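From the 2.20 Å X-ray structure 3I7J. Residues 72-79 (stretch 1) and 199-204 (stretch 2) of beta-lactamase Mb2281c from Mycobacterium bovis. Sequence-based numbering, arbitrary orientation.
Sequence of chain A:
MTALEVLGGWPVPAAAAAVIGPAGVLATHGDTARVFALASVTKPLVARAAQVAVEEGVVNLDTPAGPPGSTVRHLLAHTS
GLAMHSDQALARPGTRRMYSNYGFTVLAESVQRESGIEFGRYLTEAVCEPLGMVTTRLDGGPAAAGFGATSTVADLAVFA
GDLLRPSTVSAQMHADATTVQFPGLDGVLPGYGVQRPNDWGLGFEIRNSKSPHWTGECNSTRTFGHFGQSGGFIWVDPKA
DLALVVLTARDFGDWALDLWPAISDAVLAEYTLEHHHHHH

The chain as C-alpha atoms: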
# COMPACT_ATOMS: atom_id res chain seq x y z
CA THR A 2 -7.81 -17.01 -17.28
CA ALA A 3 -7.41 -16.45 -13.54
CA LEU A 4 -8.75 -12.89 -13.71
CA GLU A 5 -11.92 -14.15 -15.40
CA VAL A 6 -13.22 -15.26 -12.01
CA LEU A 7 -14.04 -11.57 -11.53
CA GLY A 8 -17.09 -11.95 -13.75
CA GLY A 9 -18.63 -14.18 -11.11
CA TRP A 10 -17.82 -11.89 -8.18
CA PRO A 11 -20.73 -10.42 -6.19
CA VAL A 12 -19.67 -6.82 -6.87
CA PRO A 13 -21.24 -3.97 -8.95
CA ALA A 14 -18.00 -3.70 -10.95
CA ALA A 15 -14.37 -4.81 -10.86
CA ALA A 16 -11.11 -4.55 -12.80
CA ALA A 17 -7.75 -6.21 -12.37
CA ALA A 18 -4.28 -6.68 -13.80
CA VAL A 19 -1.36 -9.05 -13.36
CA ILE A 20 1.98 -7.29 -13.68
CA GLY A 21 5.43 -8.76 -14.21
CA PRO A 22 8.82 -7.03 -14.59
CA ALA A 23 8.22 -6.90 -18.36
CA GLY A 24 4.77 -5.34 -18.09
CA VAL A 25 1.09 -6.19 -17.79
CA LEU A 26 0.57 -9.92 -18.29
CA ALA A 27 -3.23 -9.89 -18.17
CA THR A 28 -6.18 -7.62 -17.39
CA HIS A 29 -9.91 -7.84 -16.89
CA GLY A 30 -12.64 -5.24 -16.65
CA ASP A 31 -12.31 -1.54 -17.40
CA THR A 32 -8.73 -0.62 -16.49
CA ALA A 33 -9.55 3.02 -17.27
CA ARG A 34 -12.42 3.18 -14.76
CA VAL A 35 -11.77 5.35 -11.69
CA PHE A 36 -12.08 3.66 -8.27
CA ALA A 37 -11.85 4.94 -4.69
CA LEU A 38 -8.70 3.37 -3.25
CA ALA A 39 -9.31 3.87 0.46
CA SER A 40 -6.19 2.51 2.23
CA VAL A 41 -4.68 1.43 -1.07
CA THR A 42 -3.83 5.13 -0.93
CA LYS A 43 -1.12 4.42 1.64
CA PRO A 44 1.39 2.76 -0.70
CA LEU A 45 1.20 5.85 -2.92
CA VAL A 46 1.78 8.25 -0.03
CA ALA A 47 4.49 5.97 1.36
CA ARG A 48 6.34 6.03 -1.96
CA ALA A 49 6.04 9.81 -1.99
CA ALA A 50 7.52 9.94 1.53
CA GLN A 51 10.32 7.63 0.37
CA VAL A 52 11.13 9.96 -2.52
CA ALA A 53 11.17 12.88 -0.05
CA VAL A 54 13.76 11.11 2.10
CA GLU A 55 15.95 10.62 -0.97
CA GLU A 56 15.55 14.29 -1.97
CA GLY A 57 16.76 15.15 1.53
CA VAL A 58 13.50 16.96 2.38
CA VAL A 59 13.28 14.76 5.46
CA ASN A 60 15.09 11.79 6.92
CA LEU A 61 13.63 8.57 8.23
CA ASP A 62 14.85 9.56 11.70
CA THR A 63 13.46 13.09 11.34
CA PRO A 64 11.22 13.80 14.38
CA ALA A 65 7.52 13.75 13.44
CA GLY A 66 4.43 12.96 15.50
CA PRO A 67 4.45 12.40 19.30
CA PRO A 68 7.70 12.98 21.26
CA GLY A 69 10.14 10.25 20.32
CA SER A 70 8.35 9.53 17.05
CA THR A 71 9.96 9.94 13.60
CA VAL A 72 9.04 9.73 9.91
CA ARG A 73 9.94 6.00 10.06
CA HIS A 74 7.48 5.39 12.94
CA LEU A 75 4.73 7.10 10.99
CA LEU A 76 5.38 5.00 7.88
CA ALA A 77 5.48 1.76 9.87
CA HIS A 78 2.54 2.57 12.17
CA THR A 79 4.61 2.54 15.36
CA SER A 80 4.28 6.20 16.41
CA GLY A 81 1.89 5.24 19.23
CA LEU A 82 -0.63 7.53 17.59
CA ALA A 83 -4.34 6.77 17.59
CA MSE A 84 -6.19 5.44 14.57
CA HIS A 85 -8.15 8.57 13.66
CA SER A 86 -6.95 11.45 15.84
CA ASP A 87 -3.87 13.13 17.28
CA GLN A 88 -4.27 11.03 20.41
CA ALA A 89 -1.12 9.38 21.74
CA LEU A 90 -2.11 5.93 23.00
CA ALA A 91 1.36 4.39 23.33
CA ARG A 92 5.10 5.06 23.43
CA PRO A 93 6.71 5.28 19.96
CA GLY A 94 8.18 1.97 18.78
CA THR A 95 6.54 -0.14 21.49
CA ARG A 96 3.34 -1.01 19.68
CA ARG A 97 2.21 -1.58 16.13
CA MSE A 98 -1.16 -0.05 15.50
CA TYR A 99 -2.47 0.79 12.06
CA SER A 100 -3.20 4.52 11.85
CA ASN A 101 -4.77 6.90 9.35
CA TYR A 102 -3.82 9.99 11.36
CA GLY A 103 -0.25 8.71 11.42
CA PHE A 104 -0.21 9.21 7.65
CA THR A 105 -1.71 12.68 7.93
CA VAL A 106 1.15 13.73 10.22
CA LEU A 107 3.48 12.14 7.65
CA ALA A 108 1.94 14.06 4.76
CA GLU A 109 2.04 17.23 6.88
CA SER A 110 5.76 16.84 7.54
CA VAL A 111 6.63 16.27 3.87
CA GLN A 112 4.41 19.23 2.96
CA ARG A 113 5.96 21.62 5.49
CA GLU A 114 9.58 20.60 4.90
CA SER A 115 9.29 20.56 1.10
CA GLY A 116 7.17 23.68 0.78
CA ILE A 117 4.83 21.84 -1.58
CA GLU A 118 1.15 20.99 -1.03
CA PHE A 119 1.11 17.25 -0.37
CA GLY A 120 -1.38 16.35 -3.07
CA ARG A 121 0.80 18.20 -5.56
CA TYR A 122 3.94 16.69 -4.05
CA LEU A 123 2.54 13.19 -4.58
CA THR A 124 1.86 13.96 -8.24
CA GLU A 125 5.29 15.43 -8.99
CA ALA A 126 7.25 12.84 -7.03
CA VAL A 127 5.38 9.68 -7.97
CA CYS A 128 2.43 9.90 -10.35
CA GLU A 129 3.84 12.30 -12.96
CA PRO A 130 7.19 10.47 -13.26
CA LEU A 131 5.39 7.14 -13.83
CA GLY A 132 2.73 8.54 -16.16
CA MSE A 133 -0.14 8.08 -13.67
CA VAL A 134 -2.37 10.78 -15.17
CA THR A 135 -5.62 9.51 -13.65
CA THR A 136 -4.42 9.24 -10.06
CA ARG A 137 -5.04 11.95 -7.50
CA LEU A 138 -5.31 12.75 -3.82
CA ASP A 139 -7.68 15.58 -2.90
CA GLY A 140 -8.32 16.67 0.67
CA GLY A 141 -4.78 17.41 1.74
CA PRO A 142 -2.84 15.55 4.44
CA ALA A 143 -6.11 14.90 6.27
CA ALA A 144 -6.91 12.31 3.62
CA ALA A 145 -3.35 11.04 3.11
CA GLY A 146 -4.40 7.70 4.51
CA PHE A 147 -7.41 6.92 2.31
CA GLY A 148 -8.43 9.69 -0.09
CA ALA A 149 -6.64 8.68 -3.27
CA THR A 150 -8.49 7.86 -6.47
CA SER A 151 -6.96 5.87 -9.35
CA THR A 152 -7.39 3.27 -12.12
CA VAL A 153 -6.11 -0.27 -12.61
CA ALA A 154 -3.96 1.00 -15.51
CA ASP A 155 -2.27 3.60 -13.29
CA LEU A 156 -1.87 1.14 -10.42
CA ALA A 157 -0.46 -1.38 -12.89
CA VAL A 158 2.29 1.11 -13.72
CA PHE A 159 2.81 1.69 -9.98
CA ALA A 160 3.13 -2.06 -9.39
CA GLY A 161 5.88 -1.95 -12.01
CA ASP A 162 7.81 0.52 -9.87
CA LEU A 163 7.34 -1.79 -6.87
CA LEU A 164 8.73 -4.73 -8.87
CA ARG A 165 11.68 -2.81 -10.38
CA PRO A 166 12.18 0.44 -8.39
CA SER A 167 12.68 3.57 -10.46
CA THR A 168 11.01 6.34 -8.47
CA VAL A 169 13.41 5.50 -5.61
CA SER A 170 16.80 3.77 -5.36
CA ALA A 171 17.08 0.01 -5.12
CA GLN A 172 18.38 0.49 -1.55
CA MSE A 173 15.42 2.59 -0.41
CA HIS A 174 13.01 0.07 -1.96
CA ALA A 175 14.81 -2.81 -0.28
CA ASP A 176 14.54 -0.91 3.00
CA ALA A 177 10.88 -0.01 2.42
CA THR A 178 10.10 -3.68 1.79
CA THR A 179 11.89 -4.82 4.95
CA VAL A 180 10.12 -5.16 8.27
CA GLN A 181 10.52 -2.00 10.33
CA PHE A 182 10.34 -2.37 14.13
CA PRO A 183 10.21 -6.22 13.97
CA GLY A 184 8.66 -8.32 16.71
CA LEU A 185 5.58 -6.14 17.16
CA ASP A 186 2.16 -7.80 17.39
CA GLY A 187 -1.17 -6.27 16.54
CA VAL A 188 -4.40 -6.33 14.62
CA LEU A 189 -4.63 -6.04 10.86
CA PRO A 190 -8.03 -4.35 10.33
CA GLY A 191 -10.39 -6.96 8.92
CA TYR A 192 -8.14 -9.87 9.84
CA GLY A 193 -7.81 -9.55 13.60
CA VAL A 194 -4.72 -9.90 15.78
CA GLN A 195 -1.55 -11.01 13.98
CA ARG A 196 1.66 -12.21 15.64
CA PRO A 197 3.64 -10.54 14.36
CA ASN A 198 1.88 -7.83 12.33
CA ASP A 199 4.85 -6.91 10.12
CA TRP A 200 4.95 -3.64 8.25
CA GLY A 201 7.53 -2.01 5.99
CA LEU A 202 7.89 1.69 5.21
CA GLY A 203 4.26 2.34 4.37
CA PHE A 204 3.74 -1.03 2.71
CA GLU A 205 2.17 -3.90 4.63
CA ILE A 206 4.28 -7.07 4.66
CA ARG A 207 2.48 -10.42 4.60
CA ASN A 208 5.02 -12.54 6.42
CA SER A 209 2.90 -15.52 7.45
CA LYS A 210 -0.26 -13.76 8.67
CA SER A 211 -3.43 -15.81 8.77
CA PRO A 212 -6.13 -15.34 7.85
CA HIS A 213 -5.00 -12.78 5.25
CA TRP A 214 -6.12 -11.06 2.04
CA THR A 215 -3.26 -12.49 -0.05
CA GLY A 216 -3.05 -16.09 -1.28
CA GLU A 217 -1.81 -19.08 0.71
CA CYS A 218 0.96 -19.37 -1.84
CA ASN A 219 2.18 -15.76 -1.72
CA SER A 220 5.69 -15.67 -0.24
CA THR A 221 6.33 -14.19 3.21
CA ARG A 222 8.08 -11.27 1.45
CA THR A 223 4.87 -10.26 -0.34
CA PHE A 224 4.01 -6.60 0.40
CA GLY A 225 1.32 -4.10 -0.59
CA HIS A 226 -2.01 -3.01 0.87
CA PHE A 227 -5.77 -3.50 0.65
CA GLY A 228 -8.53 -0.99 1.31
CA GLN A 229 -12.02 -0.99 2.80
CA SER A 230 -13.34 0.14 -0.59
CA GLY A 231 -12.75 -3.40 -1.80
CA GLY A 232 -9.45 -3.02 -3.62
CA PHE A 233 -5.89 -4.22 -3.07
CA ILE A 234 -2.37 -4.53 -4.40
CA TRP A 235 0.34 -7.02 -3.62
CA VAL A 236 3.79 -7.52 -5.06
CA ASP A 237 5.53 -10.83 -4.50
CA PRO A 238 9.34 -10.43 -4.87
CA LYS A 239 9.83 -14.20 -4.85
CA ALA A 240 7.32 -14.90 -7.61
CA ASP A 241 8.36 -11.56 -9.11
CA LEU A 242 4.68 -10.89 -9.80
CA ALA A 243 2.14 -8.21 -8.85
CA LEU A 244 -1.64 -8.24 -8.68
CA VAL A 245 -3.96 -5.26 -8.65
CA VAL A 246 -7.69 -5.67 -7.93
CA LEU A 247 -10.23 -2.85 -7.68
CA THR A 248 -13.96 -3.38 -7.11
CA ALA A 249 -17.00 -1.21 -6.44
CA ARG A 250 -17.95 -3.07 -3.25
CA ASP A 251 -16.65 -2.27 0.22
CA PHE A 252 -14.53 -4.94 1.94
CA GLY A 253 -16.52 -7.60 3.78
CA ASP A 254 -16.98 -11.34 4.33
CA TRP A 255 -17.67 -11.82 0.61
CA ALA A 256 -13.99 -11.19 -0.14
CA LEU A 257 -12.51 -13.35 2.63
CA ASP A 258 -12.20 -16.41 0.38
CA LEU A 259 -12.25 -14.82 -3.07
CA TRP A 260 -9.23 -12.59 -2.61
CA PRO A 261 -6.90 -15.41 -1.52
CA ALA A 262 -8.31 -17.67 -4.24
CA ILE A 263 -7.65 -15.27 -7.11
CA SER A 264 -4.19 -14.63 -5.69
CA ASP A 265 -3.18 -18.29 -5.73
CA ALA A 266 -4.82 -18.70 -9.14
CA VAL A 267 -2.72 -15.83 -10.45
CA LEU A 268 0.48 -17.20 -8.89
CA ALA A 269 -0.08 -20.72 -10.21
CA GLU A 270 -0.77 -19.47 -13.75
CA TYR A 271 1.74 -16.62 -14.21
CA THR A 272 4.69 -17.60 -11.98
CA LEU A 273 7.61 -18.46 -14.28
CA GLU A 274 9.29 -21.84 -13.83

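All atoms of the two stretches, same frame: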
# COMPACT_ATOMS: atom_id res chain seq x y z
N VAL A 72 9.67 10.04 11.19
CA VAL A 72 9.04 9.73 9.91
C VAL A 72 8.92 8.20 9.77
O VAL A 72 7.87 7.70 9.35
CB VAL A 72 9.86 10.36 8.74
CG1 VAL A 72 9.44 9.78 7.40
CG2 VAL A 72 9.64 11.88 8.74
N ARG A 73 9.96 7.46 10.15
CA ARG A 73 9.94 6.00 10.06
C ARG A 73 8.82 5.37 10.90
O ARG A 73 8.22 4.38 10.47
CB ARG A 73 11.28 5.39 10.51
CG ARG A 73 11.40 3.89 10.23
CD ARG A 73 12.50 3.23 11.07
NE ARG A 73 13.77 3.92 10.93
CZ ARG A 73 14.61 3.75 9.92
NH1 ARG A 73 14.32 2.89 8.95
NH2 ARG A 73 15.74 4.45 9.87
N HIS A 74 8.54 5.92 12.08
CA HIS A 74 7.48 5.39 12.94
C HIS A 74 6.13 5.64 12.29
O HIS A 74 5.22 4.82 12.40
CB HIS A 74 7.45 6.06 14.32
CG HIS A 74 8.65 5.79 15.17
ND1 HIS A 74 9.85 6.45 15.00
CD2 HIS A 74 8.82 4.98 16.24
CE1 HIS A 74 10.71 6.05 15.92
NE2 HIS A 74 10.11 5.16 16.69
N LEU A 75 5.99 6.78 11.63
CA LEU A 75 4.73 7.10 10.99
C LEU A 75 4.46 6.15 9.82
O LEU A 75 3.35 5.65 9.67
CB LEU A 75 4.73 8.55 10.51
CG LEU A 75 4.88 9.54 11.67
CD1 LEU A 75 5.04 10.96 11.10
CD2 LEU A 75 3.64 9.46 12.57
N LEU A 76 5.49 5.89 9.02
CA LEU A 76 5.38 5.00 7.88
C LEU A 76 5.08 3.56 8.26
O LEU A 76 4.35 2.85 7.56
CB LEU A 76 6.69 5.04 7.07
CG LEU A 76 6.92 6.29 6.21
CD1 LEU A 76 8.38 6.40 5.78
CD2 LEU A 76 6.01 6.22 5.00
N ALA A 77 5.65 3.12 9.39
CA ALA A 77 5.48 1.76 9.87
C ALA A 77 4.38 1.57 10.92
O ALA A 77 4.22 0.48 11.46
CB ALA A 77 6.81 1.25 10.44
N HIS A 78 3.63 2.63 11.20
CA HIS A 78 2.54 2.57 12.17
C HIS A 78 3.01 2.20 13.58
O HIS A 78 2.40 1.36 14.25
CB HIS A 78 1.47 1.57 11.71
CG HIS A 78 0.92 1.86 10.35
ND1 HIS A 78 0.12 2.95 10.09
CD2 HIS A 78 1.12 1.25 9.16
CE1 HIS A 78 -0.15 3.00 8.80
NE2 HIS A 78 0.44 1.98 8.21
N THR A 79 4.11 2.81 14.02
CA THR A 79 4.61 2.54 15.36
C THR A 79 4.76 3.82 16.18
O THR A 79 5.41 3.82 17.22
CB THR A 79 5.98 1.80 15.34
OG1 THR A 79 6.97 2.64 14.75
CG2 THR A 79 5.88 0.50 14.56
N ASP A 199 3.77 -7.59 10.83
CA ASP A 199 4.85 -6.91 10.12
C ASP A 199 4.43 -5.83 9.14
O ASP A 199 3.45 -5.96 8.40
CB ASP A 199 5.68 -7.94 9.36
CG ASP A 199 6.51 -8.81 10.29
OD1 ASP A 199 6.49 -8.56 11.52
OD2 ASP A 199 7.18 -9.73 9.77
N TRP A 200 5.20 -4.75 9.14
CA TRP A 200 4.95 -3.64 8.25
C TRP A 200 6.29 -3.09 7.77
O TRP A 200 7.29 -3.14 8.49
CB TRP A 200 4.14 -2.56 8.97
CG TRP A 200 3.02 -1.98 8.15
CD1 TRP A 200 3.12 -1.03 7.18
CD2 TRP A 200 1.63 -2.36 8.21
NE1 TRP A 200 1.88 -0.79 6.62
CE2 TRP A 200 0.95 -1.59 7.23
CE3 TRP A 200 0.90 -3.27 8.99
CZ2 TRP A 200 -0.43 -1.71 7.01
CZ3 TRP A 200 -0.48 -3.38 8.76
CH2 TRP A 200 -1.12 -2.61 7.78
N GLY A 201 6.31 -2.58 6.54
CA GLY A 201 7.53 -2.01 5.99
C GLY A 201 7.42 -0.50 6.13
O GLY A 201 6.85 -0.02 7.10
N LEU A 202 7.97 0.24 5.16
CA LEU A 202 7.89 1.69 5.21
C LEU A 202 6.66 2.18 4.46
O LEU A 202 6.77 2.80 3.39
CB LEU A 202 9.15 2.33 4.59
CG LEU A 202 10.47 2.18 5.35
CD1 LEU A 202 11.60 2.80 4.52
CD2 LEU A 202 10.37 2.87 6.69
N GLY A 203 5.48 1.90 5.01
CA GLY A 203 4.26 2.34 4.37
C GLY A 203 3.56 1.21 3.64
O GLY A 203 2.38 1.31 3.30
N PHE A 204 4.29 0.13 3.39
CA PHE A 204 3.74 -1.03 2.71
C PHE A 204 3.52 -2.14 3.73
O PHE A 204 4.40 -2.41 4.56
CB PHE A 204 4.72 -1.55 1.64
CG PHE A 204 5.21 -0.51 0.66
CD1 PHE A 204 4.37 0.52 0.22
CD2 PHE A 204 6.49 -0.60 0.12
CE1 PHE A 204 4.80 1.42 -0.75
CE2 PHE A 204 6.93 0.30 -0.85
CZ PHE A 204 6.08 1.31 -1.28
O HOH W 1 0.54 1.36 5.35

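A water ties the two stretches together: it accepts from Trp200 NE1 (2.8 Å), donates to the carbonyl Gly203 O (2.8 Å) and lies 2.9 Å from His78 NE2, a third hydrogen bond whose direction is left open. The same two aromatic side chains also meet directly. The edge of the His78 ring points at one face of Trp200, with the planes at 81° and the centroid of the imidazole 4.5 Å from that of the five-membered ring; His78 CD2 comes within 3.3 Å of Trp200 NE1. In this arrangement His78 NE2 and Trp200 NE1 both reach the shared water. His78 is the first residue to leave helical phi/psi after the helix; it has positive phi (61°) and belongs to a Schellman motif, in which Thr79 N bonds back to His74 O (2.8 Å) and His78 N bonds weakly to Leu75 O (3.4 Å).

At the last helical turn, the carbonyl of Leu76 faces the backbone of stretch 2. Leu76 O lies 2.9 Å from Gly203 N and 3.2 Å from Gly203 CA, the latter a CA-H...O contact. Within stretch 2, Gly203 N makes a weak bond to Gly201 O (3.2 Å), within a turn held more firmly by Gly201 N to Phe204 O (2.8 Å). A second CA-H...O contact joins Ala77 CA to Gly201 O at 3.6 Å. Glycine suits position 203: with phi/psi of 103°/-17°, a CB would be jammed against the preceding carbonyl and would sit only 3.5 Å from Leu76 CD2.

Apolar packing completes the contact. Leu202 CD2 lies 4.2 Å from Leu76 CD1 and 3.8 Å from Arg73 CG, so the aliphatic part of the arginine adds to the leucine pair while its NH1 and NH2 are hydrogen-bonded elsewhere in the structure.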